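Local structure of lipoate-protein ligase 1 (Plasmodium falciparum, 5T8U) at residues L26-L39 and E49-N61. The protein belongs to the lipoate-protein ligase family, pairing a lipoyl protein ligase A/B catalytic domain with a C-terminal domain of the bacterial type, and holds lipoic acid in its pocket. Sequence-based numbering, arbitrary orientation.
Sequences LSLENFLLNNYNDL and EKFNEPILFLWRN
Leu26 sets its CD2 methyl against the outer end of the Trp59 indole, 4.1 Å from CH2. One turn on, Glu29, with CG anti to its backbone N (chi1 -175°) and extended beyond it, crosses the indole at a slant, its carboxylate plane turned steeply against the ring and OE2 3.9 Å from Trp59 CZ2; OE2 of Glu29 and NE1 of Trp59 share a partner in Thr109 OG1, which ties the helix to this wall of the lipoic acid pocket. Leu32 crosses Phe57 at about a right angle and lays CD1 over one ring face in a CH-pi contact, 4.2 Å from the centroid, while Trp59 CD1 lies over the opposite face. The helical segment 26-34 runs nearly antiparallel to strand 55-59 and packs on one face of the large mixed sheet of the catalytic domain. The edge of Phe51 points at the face of the Tyr36 ring in an offset edge-to-face pair, with planes 66° apart, and Tyr36 OH donates to Glu53 O (2.5 Å) from above the carbonyl plane. Tyr36 CE1 also touches Ile55 CD1 (3.8 Å). Asn37 grips the backbone of Phe51 twice: the backbone O of Asn37 accepts Phe51 N at 2.7 Å, and Asn37 ND2 donates to Phe51 O, almost in line with the C=O bond, at 2.5 Å, shorter than normal and probably imprecise.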
ATOM      1  N   LEU A  26       2.249   2.054  10.349  0.93 60.29           N
ATOM      2  CA  LEU A  26       3.069   1.752   9.181  0.93 58.86           C
ATOM      3  C   LEU A  26       4.364   1.058   9.583  0.93 60.25           C
ATOM      4  O   LEU A  26       4.847   0.177   8.861  0.93 60.18           O
ATOM      5  CB  LEU A  26       3.365   3.031   8.396  0.93 59.36           C
ATOM      6  CG  LEU A  26       2.218   3.582   7.544  0.93 58.79           C
ATOM      7  CD1 LEU A  26       2.548   4.981   7.048  0.93 60.01           C
ATOM      8  CD2 LEU A  26       1.917   2.665   6.367  0.93 57.51           C
ATOM      9  N   SER A  27       4.935   1.432  10.731  0.96 61.08           N
ATOM     10  CA  SER A  27       6.122   0.741  11.222  0.96 59.66           C
ATOM     11  C   SER A  27       5.796  -0.699  11.603  0.96 59.19           C
ATOM     12  O   SER A  27       6.585  -1.612  11.332  0.96 55.99           O
ATOM     13  CB  SER A  27       6.712   1.494  12.414  0.96 59.44           C
ATOM     14  OG  SER A  27       6.994   2.839  12.070  0.96 60.02           O
ATOM     15  N   LEU A  28       4.641  -0.921  12.236  1.00 63.69           N
ATOM     16  CA  LEU A  28       4.195  -2.285  12.506  1.00 66.04           C
ATOM     17  C   LEU A  28       4.079  -3.083  11.214  1.00 65.85           C
ATOM     18  O   LEU A  28       4.608  -4.193  11.103  1.00 67.25           O
ATOM     19  CB  LEU A  28       2.854  -2.264  13.240  1.00 65.63           C
ATOM     20  CG  LEU A  28       2.863  -1.835  14.708  1.00 66.76           C
ATOM     21  CD1 LEU A  28       1.440  -1.615  15.199  1.00 66.23           C
ATOM     22  CD2 LEU A  28       3.570  -2.869  15.576  1.00 66.50           C
ATOM     23  N   GLU A  29       3.378  -2.526  10.224  1.00 62.26           N
ATOM     24  CA  GLU A  29       3.202  -3.199   8.942  1.00 60.76           C
ATOM     25  C   GLU A  29       4.545  -3.572   8.326  1.00 60.46           C
ATOM     26  O   GLU A  29       4.759  -4.717   7.907  1.00 59.96           O
ATOM     27  CB  GLU A  29       2.410  -2.289   8.003  1.00 61.55           C
ATOM     28  CG  GLU A  29       2.058  -2.904   6.667  1.00 63.04           C
ATOM     29  CD  GLU A  29       1.373  -1.915   5.748  1.00 63.62           C
ATOM     30  OE1 GLU A  29       1.837  -0.757   5.670  1.00 63.59           O
ATOM     31  OE2 GLU A  29       0.365  -2.288   5.114  1.00 63.86           O
ATOM     32  N   ASN A  30       5.469  -2.608   8.261  1.00 60.46           N
ATOM     33  CA  ASN A  30       6.777  -2.882   7.678  1.00 60.85           C
ATOM     34  C   ASN A  30       7.535  -3.931   8.478  1.00 60.19           C
ATOM     35  O   ASN A  30       8.290  -4.724   7.903  1.00 60.84           O
ATOM     36  CB  ASN A  30       7.592  -1.593   7.588  1.00 61.93           C
ATOM     37  CG  ASN A  30       8.798  -1.731   6.680  1.00 62.47           C
ATOM     38  OD1 ASN A  30       8.798  -2.538   5.750  1.00 61.83           O
ATOM     39  ND2 ASN A  30       9.834  -0.945   6.947  1.00 63.35           N
ATOM     40  N   PHE A  31       7.352  -3.955   9.800  1.00 61.23           N
ATOM     41  CA  PHE A  31       8.029  -4.960  10.613  1.00 61.86           C
ATOM     42  C   PHE A  31       7.459  -6.347  10.351  1.00 61.95           C
ATOM     43  O   PHE A  31       8.195  -7.340  10.356  1.00 64.46           O
ATOM     44  CB  PHE A  31       7.915  -4.605  12.094  1.00 61.84           C
ATOM     45  CG  PHE A  31       8.775  -5.454  12.985  1.00 62.91           C
ATOM     46  CD1 PHE A  31      10.018  -5.008  13.401  1.00 64.47           C
ATOM     47  CD2 PHE A  31       8.344  -6.703  13.398  1.00 62.42           C
ATOM     48  CE1 PHE A  31      10.812  -5.789  14.215  1.00 65.81           C
ATOM     49  CE2 PHE A  31       9.134  -7.487  14.212  1.00 64.29           C
ATOM     50  CZ  PHE A  31      10.369  -7.030  14.621  1.00 66.11           C
ATOM     51  N   LEU A  32       6.148  -6.437  10.120  1.00 59.97           N
ATOM     52  CA  LEU A  32       5.542  -7.722   9.794  1.00 59.58           C
ATOM     53  C   LEU A  32       6.005  -8.208   8.428  1.00 62.44           C
ATOM     54  O   LEU A  32       6.314  -9.394   8.256  1.00 63.70           O
ATOM     55  CB  LEU A  32       4.018  -7.608   9.838  1.00 56.75           C
ATOM     56  CG  LEU A  32       3.426  -7.151  11.173  1.00 54.33           C
ATOM     57  CD1 LEU A  32       1.976  -6.735  10.998  1.00 54.69           C
ATOM     58  CD2 LEU A  32       3.548  -8.243  12.218  1.00 54.48           C
ATOM     59  N   LEU A  33       6.067  -7.306   7.445  1.00 64.53           N
ATOM     60  CA  LEU A  33       6.551  -7.688   6.122  1.00 65.58           C
ATOM     61  C   LEU A  33       8.011  -8.125   6.170  1.00 65.98           C
ATOM     62  O   LEU A  33       8.392  -9.110   5.526  1.00 68.23           O
ATOM     63  CB  LEU A  33       6.373  -6.527   5.144  1.00 66.46           C
ATOM     64  CG  LEU A  33       7.065  -6.678   3.785  1.00 68.70           C
ATOM     65  CD1 LEU A  33       6.654  -7.971   3.095  1.00 69.23           C
ATOM     66  CD2 LEU A  33       6.761  -5.485   2.896  1.00 69.35           C
ATOM     67  N   ASN A  34       8.846  -7.407   6.918  1.00 64.62           N
ATOM     68  CA  ASN A  34      10.276  -7.684   6.957  1.00 67.75           C
ATOM     69  C   ASN A  34      10.658  -8.771   7.957  1.00 67.91           C
ATOM     70  O   ASN A  34      11.838  -9.128   8.035  1.00 72.47           O
ATOM     71  CB  ASN A  34      11.049  -6.400   7.274  1.00 69.88           C
ATOM     72  CG  ASN A  34      11.077  -5.434   6.105  1.00 71.11           C
ATOM     73  OD1 ASN A  34      10.757  -4.254   6.248  1.00 71.47           O
ATOM     74  ND2 ASN A  34      11.463  -5.935   4.936  1.00 71.23           N
ATOM     75  N   ASN A  35       9.700  -9.305   8.718  0.88 61.56           N
ATOM     76  CA  ASN A  35       9.975 -10.395   9.648  0.88 60.84           C
ATOM     77  C   ASN A  35       8.902 -11.474   9.560  0.88 61.07           C
ATOM     78  O   ASN A  35       8.618 -12.156  10.550  0.88 61.67           O
ATOM     79  CB  ASN A  35      10.083  -9.878  11.085  0.88 59.77           C
ATOM     80  CG  ASN A  35      11.271  -8.958  11.283  0.88 59.91           C
ATOM     81  OD1 ASN A  35      12.394  -9.413  11.494  0.88 61.22           O
ATOM     82  ND2 ASN A  35      11.026  -7.654  11.220  0.88 58.57           N
ATOM     83  N   TYR A  36       8.306 -11.638   8.380  1.00 62.88           N
ATOM     84  CA  TYR A  36       7.239 -12.603   8.142  1.00 65.99           C
ATOM     85  C   TYR A  36       7.575 -13.976   8.714  1.00 71.27           C
ATOM     86  O   TYR A  36       6.975 -14.404   9.707  1.00 72.66           O
ATOM     87  CB  TYR A  36       6.973 -12.687   6.636  1.00 64.90           C
ATOM     88  CG  TYR A  36       5.888 -13.651   6.210  1.00 63.65           C
ATOM     89  CD1 TYR A  36       4.551 -13.393   6.480  1.00 61.79           C
ATOM     90  CD2 TYR A  36       6.203 -14.802   5.499  1.00 64.67           C
ATOM     91  CE1 TYR A  36       3.560 -14.267   6.074  1.00 61.01           C
ATOM     92  CE2 TYR A  36       5.221 -15.680   5.090  1.00 63.97           C
ATOM     93  CZ  TYR A  36       3.902 -15.408   5.378  1.00 62.34           C
ATOM     94  OH  TYR A  36       2.927 -16.285   4.967  1.00 62.95           O
ATOM     95  N   ASN A  37       8.550 -14.663   8.113  1.00 73.98           N
ATOM     96  CA  ASN A  37       8.839 -16.045   8.482  1.00 78.10           C
ATOM     97  C   ASN A  37       9.248 -16.210   9.941  1.00 80.41           C
ATOM     98  O   ASN A  37       9.292 -17.347  10.423  1.00 81.26           O
ATOM     99  CB  ASN A  37       9.941 -16.606   7.578  1.00 82.20           C
ATOM    100  CG  ASN A  37       9.540 -16.630   6.113  1.00 84.85           C
ATOM    101  OD1 ASN A  37      10.297 -16.197   5.244  1.00 86.17           O
ATOM    102  ND2 ASN A  37       8.343 -17.136   5.832  1.00 84.47           N
ATOM    103  N   ASP A  38       9.545 -15.124  10.654  1.00 82.92           N
ATOM    104  CA  ASP A  38       9.961 -15.198  12.048  1.00 84.67           C
ATOM    105  C   ASP A  38       8.899 -14.710  13.021  1.00 83.78           C
ATOM    106  O   ASP A  38       9.161 -14.671  14.230  1.00 85.54           O
ATOM    107  CB  ASP A  38      11.241 -14.383  12.259  1.00 86.14           C
ATOM    108  CG  ASP A  38      12.438 -14.996  11.571  1.00 89.00           C
ATOM    109  OD1 ASP A  38      12.504 -16.240  11.495  1.00 89.82           O
ATOM    110  OD2 ASP A  38      13.313 -14.235  11.108  1.00 88.99           O
ATOM    111  N   LEU A  39       7.708 -14.348  12.541  1.00 81.31           N
ATOM    112  CA  LEU A  39       6.748 -13.673  13.407  1.00 79.87           C
ATOM    113  C   LEU A  39       6.387 -14.520  14.623  1.00 80.05           C
ATOM    114  O   LEU A  39       6.205 -13.987  15.723  1.00 81.66           O
ATOM    115  CB  LEU A  39       5.493 -13.305  12.618  1.00 76.73           C
ATOM    116  CG  LEU A  39       5.600 -12.063  11.728  1.00 75.81           C
ATOM    117  CD1 LEU A  39       4.323 -11.873  10.932  1.00 74.33           C
ATOM    118  CD2 LEU A  39       5.904 -10.812  12.544  1.00 75.47           C
ATOM    119  N   GLU A  49       9.464 -23.003  15.167  1.00123.13           N
ATOM    120  CA  GLU A  49       8.776 -23.052  13.883  1.00123.89           C
ATOM    121  C   GLU A  49       8.742 -21.678  13.227  1.00119.11           C
ATOM    122  O   GLU A  49       8.520 -20.659  13.887  1.00120.89           O
ATOM    123  CB  GLU A  49       7.350 -23.579  14.060  1.00123.39           C
ATOM    124  CG  GLU A  49       7.259 -25.086  14.250  1.00125.94           C
ATOM    125  CD  GLU A  49       5.836 -25.602  14.144  1.00125.94           C
ATOM    126  OE1 GLU A  49       4.936 -24.807  13.797  1.00123.82           O
ATOM    127  OE2 GLU A  49       5.615 -26.804  14.405  1.00127.68           O
ATOM    128  N   LYS A  50       8.970 -21.663  11.918  1.00108.25           N
ATOM    129  CA  LYS A  50       8.978 -20.443  11.128  1.00101.99           C
ATOM    130  C   LYS A  50       7.709 -20.369  10.289  1.00 94.01           C
ATOM    131  O   LYS A  50       7.149 -21.392   9.885  1.00 97.29           O
ATOM    132  CB  LYS A  50      10.222 -20.384  10.240  1.00103.35           C
ATOM    133  CG  LYS A  50      11.516 -20.327  11.047  1.00105.36           C
ATOM    134  CD  LYS A  50      12.714 -20.867  10.279  1.00108.20           C
ATOM    135  CE  LYS A  50      13.651 -21.655  11.189  1.00111.14           C
ATOM    136  NZ  LYS A  50      14.425 -20.791  12.125  1.00111.94           N
ATOM    137  N   PHE A  51       7.268 -19.144  10.025  0.86 77.04           N
ATOM    138  CA  PHE A  51       5.910 -18.901   9.565  0.86 68.97           C
ATOM    139  C   PHE A  51       5.833 -18.837   8.045  0.86 70.29           C
ATOM    140  O   PHE A  51       6.739 -18.325   7.382  0.86 67.92           O
ATOM    141  CB  PHE A  51       5.385 -17.601  10.174  0.86 64.96           C
ATOM    142  CG  PHE A  51       3.899 -17.443  10.080  0.86 61.65           C
ATOM    143  CD1 PHE A  51       3.050 -18.324  10.728  0.86 61.03           C
ATOM    144  CD2 PHE A  51       3.349 -16.401   9.356  0.86 60.47           C
ATOM    145  CE1 PHE A  51       1.681 -18.173  10.645  0.86 60.41           C
ATOM    146  CE2 PHE A  51       1.983 -16.248   9.271  0.86 58.54           C
ATOM    147  CZ  PHE A  51       1.148 -17.131   9.917  0.86 58.42           C
ATOM    148  N   ASN A  52       4.733 -19.365   7.503  1.00 80.17           N
ATOM    149  CA  ASN A  52       4.519 -19.358   6.060  1.00 81.91           C
ATOM    150  C   ASN A  52       3.042 -19.244   5.696  1.00 76.43           C
ATOM    151  O   ASN A  52       2.696 -19.470   4.530  1.00 76.89           O
ATOM    152  CB  ASN A  52       5.113 -20.635   5.441  1.00 86.86           C
ATOM    153  CG  ASN A  52       5.215 -20.564   3.931  1.00 90.56           C
ATOM    154  OD1 ASN A  52       5.162 -19.484   3.343  1.00 92.68           O
ATOM    155  ND2 ASN A  52       5.365 -21.721   3.293  1.00 92.04           N
ATOM    156  N   GLU A  53       2.168 -18.896   6.630  1.00 67.77           N
ATOM    157  CA  GLU A  53       0.727 -18.935   6.445  1.00 63.57           C
ATOM    158  C   GLU A  53       0.169 -17.532   6.256  1.00 57.63           C
ATOM    159  O   GLU A  53       0.869 -16.534   6.447  1.00 54.14           O
ATOM    160  CB  GLU A  53       0.072 -19.612   7.652  1.00 65.09           C
ATOM    161  CG  GLU A  53       0.435 -21.074   7.825  1.00 68.04           C
ATOM    162  CD  GLU A  53      -0.197 -21.963   6.774  1.00 70.28           C
ATOM    163  OE1 GLU A  53       0.500 -22.328   5.805  1.00 71.53           O
ATOM    164  OE2 GLU A  53      -1.395 -22.290   6.913  1.00 70.40           O
ATOM    165  N   PRO A  54      -1.105 -17.414   5.876  1.00 56.23           N
ATOM    166  CA  PRO A  54      -1.684 -16.085   5.652  1.00 54.87           C
ATOM    167  C   PRO A  54      -1.768 -15.261   6.928  1.00 55.57           C
ATOM    168  O   PRO A  54      -1.861 -15.791   8.038  1.00 53.00           O
ATOM    169  CB  PRO A  54      -3.085 -16.394   5.107  1.00 54.85           C
ATOM    170  CG  PRO A  54      -3.016 -17.799   4.615  1.00 55.80           C
ATOM    171  CD  PRO A  54      -2.046 -18.488   5.514  1.00 56.79           C
ATOM    172  N   ILE A  55      -1.741 -13.939   6.750  1.00 58.82           N
ATOM    173  CA  ILE A  55      -1.888 -12.984   7.843  1.00 57.70           C
ATOM    174  C   ILE A  55      -2.898 -11.924   7.437  1.00 56.77           C
ATOM    175  O   ILE A  55      -2.864 -11.418   6.308  1.00 55.27           O
ATOM    176  CB  ILE A  55      -0.547 -12.316   8.212  1.00 56.98           C
ATOM    177  CG1 ILE A  55       0.419 -13.358   8.771  1.00 58.41           C
ATOM    178  CG2 ILE A  55      -0.765 -11.170   9.208  1.00 57.39           C
ATOM    179  CD1 ILE A  55       1.782 -12.816   9.146  1.00 58.33           C
ATOM    180  N   LEU A  56      -3.788 -11.581   8.366  1.00 54.55           N
ATOM    181  CA  LEU A  56      -4.655 -10.417   8.247  1.00 54.61           C
ATOM    182  C   LEU A  56      -4.363  -9.485   9.411  1.00 57.33           C
ATOM    183  O   LEU A  56      -4.429  -9.903  10.568  1.00 58.52           O
ATOM    184  CB  LEU A  56      -6.134 -10.813   8.245  1.00 54.67           C
ATOM    185  CG  LEU A  56      -7.129  -9.661   8.430  1.00 54.58           C
ATOM    186  CD1 LEU A  56      -6.941  -8.594   7.361  1.00 54.23           C
ATOM    187  CD2 LEU A  56      -8.555 -10.181   8.419  1.00 55.08           C
ATOM    188  N   PHE A  57      -4.043  -8.229   9.108  1.00 61.06           N
ATOM    189  CA  PHE A  57      -3.697  -7.241  10.123  1.00 61.54           C
ATOM    190  C   PHE A  57      -4.613  -6.036   9.972  1.00 63.55           C
ATOM    191  O   PHE A  57      -4.659  -5.417   8.904  1.00 63.02           O
ATOM    192  CB  PHE A  57      -2.228  -6.829  10.000  1.00 60.19           C
ATOM    193  CG  PHE A  57      -1.864  -5.622  10.819  1.00 59.92           C
ATOM    194  CD1 PHE A  57      -2.214  -5.545  12.155  1.00 60.30           C
ATOM    195  CD2 PHE A  57      -1.156  -4.570  10.255  1.00 58.80           C
ATOM    196  CE1 PHE A  57      -1.879  -4.441  12.913  1.00 61.14           C
ATOM    197  CE2 PHE A  57      -0.816  -3.462  11.011  1.00 59.65           C
ATOM    198  CZ  PHE A  57      -1.178  -3.399  12.343  1.00 60.52           C
ATOM    199  N   LEU A  58      -5.332  -5.702  11.042  1.00 65.29           N
ATOM    200  CA  LEU A  58      -6.314  -4.626  11.025  1.00 66.09           C
ATOM    201  C   LEU A  58      -5.823  -3.458  11.868  1.00 64.72           C
ATOM    202  O   LEU A  58      -5.247  -3.657  12.942  1.00 67.24           O
ATOM    203  CB  LEU A  58      -7.665  -5.123  11.543  1.00 67.10           C
ATOM    204  CG  LEU A  58      -8.353  -6.107  10.597  1.00 68.73           C
ATOM    205  CD1 LEU A  58      -9.250  -7.072  11.357  1.00 69.96           C
ATOM    206  CD2 LEU A  58      -9.148  -5.347   9.549  1.00 69.58           C
ATOM    207  N   TRP A  59      -6.050  -2.239  11.381  0.97 58.73           N
ATOM    208  CA  TRP A  59      -5.533  -1.061  12.065  0.97 57.60           C
ATOM    209  C   TRP A  59      -6.278   0.172  11.579  0.97 61.98           C
ATOM    210  O   TRP A  59      -6.827   0.193  10.477  0.97 62.17           O
ATOM    211  CB  TRP A  59      -4.022  -0.906  11.846  0.97 57.05           C
ATOM    212  CG  TRP A  59      -3.565  -1.136  10.424  0.97 56.10           C
ATOM    213  CD1 TRP A  59      -3.616  -2.308   9.723  0.97 55.26           C
ATOM    214  CD2 TRP A  59      -2.966  -0.173   9.544  0.97 57.33           C
ATOM    215  NE1 TRP A  59      -3.100  -2.132   8.464  0.97 57.65           N
ATOM    216  CE2 TRP A  59      -2.692  -0.832   8.329  0.97 57.81           C
ATOM    217  CE3 TRP A  59      -2.640   1.180   9.665  0.97 58.40           C
ATOM    218  CZ2 TRP A  59      -2.108  -0.183   7.244  0.97 57.00           C
ATOM    219  CZ3 TRP A  59      -2.056   1.822   8.585  0.97 57.33           C
ATOM    220  CH2 TRP A  59      -1.799   1.140   7.391  0.97 57.68           C
ATOM    221  N   ARG A  60      -6.293   1.200  12.424  1.00 66.66           N
ATOM    222  CA  ARG A  60      -6.934   2.467  12.107  1.00 69.48           C
ATOM    223  C   ARG A  60      -5.980   3.606  12.435  1.00 68.82           C
ATOM    224  O   ARG A  60      -5.098   3.470  13.287  1.00 70.52           O
ATOM    225  CB  ARG A  60      -8.249   2.641  12.880  1.00 71.75           C
ATOM    226  CG  ARG A  60      -9.314   1.613  12.531  1.00 73.09           C
ATOM    227  CD  ARG A  60     -10.327   1.463  13.656  1.00 75.05           C
ATOM    228  NE  ARG A  60     -11.063   2.697  13.913  1.00 76.57           N
ATOM    229  CZ  ARG A  60     -11.885   2.879  14.943  1.00 78.07           C
ATOM    230  NH1 ARG A  60     -12.078   1.906  15.824  1.00 79.56           N
ATOM    231  NH2 ARG A  60     -12.512   4.035  15.095  1.00 78.80           N
ATOM    232  N   ASN A  61      -6.163   4.731  11.748  1.00 65.37           N
ATOM    233  CA  ASN A  61      -5.301   5.890  11.917  1.00 65.78           C
ATOM    234  C   ASN A  61      -6.148   7.147  12.044  1.00 69.07           C
ATOM    235  O   ASN A  61      -7.229   7.250  11.457  1.00 66.43           O
ATOM    236  CB  ASN A  61      -4.327   6.048  10.744  1.00 66.29           C
ATOM    237  CG  ASN A  61      -3.715   4.732  10.316  1.00 67.05           C
ATOM    238  OD1 ASN A  61      -2.745   4.261  10.908  1.00 68.17           O
ATOM    239  ND2 ASN A  61      -4.280   4.132   9.277  1.00 67.64           N
TER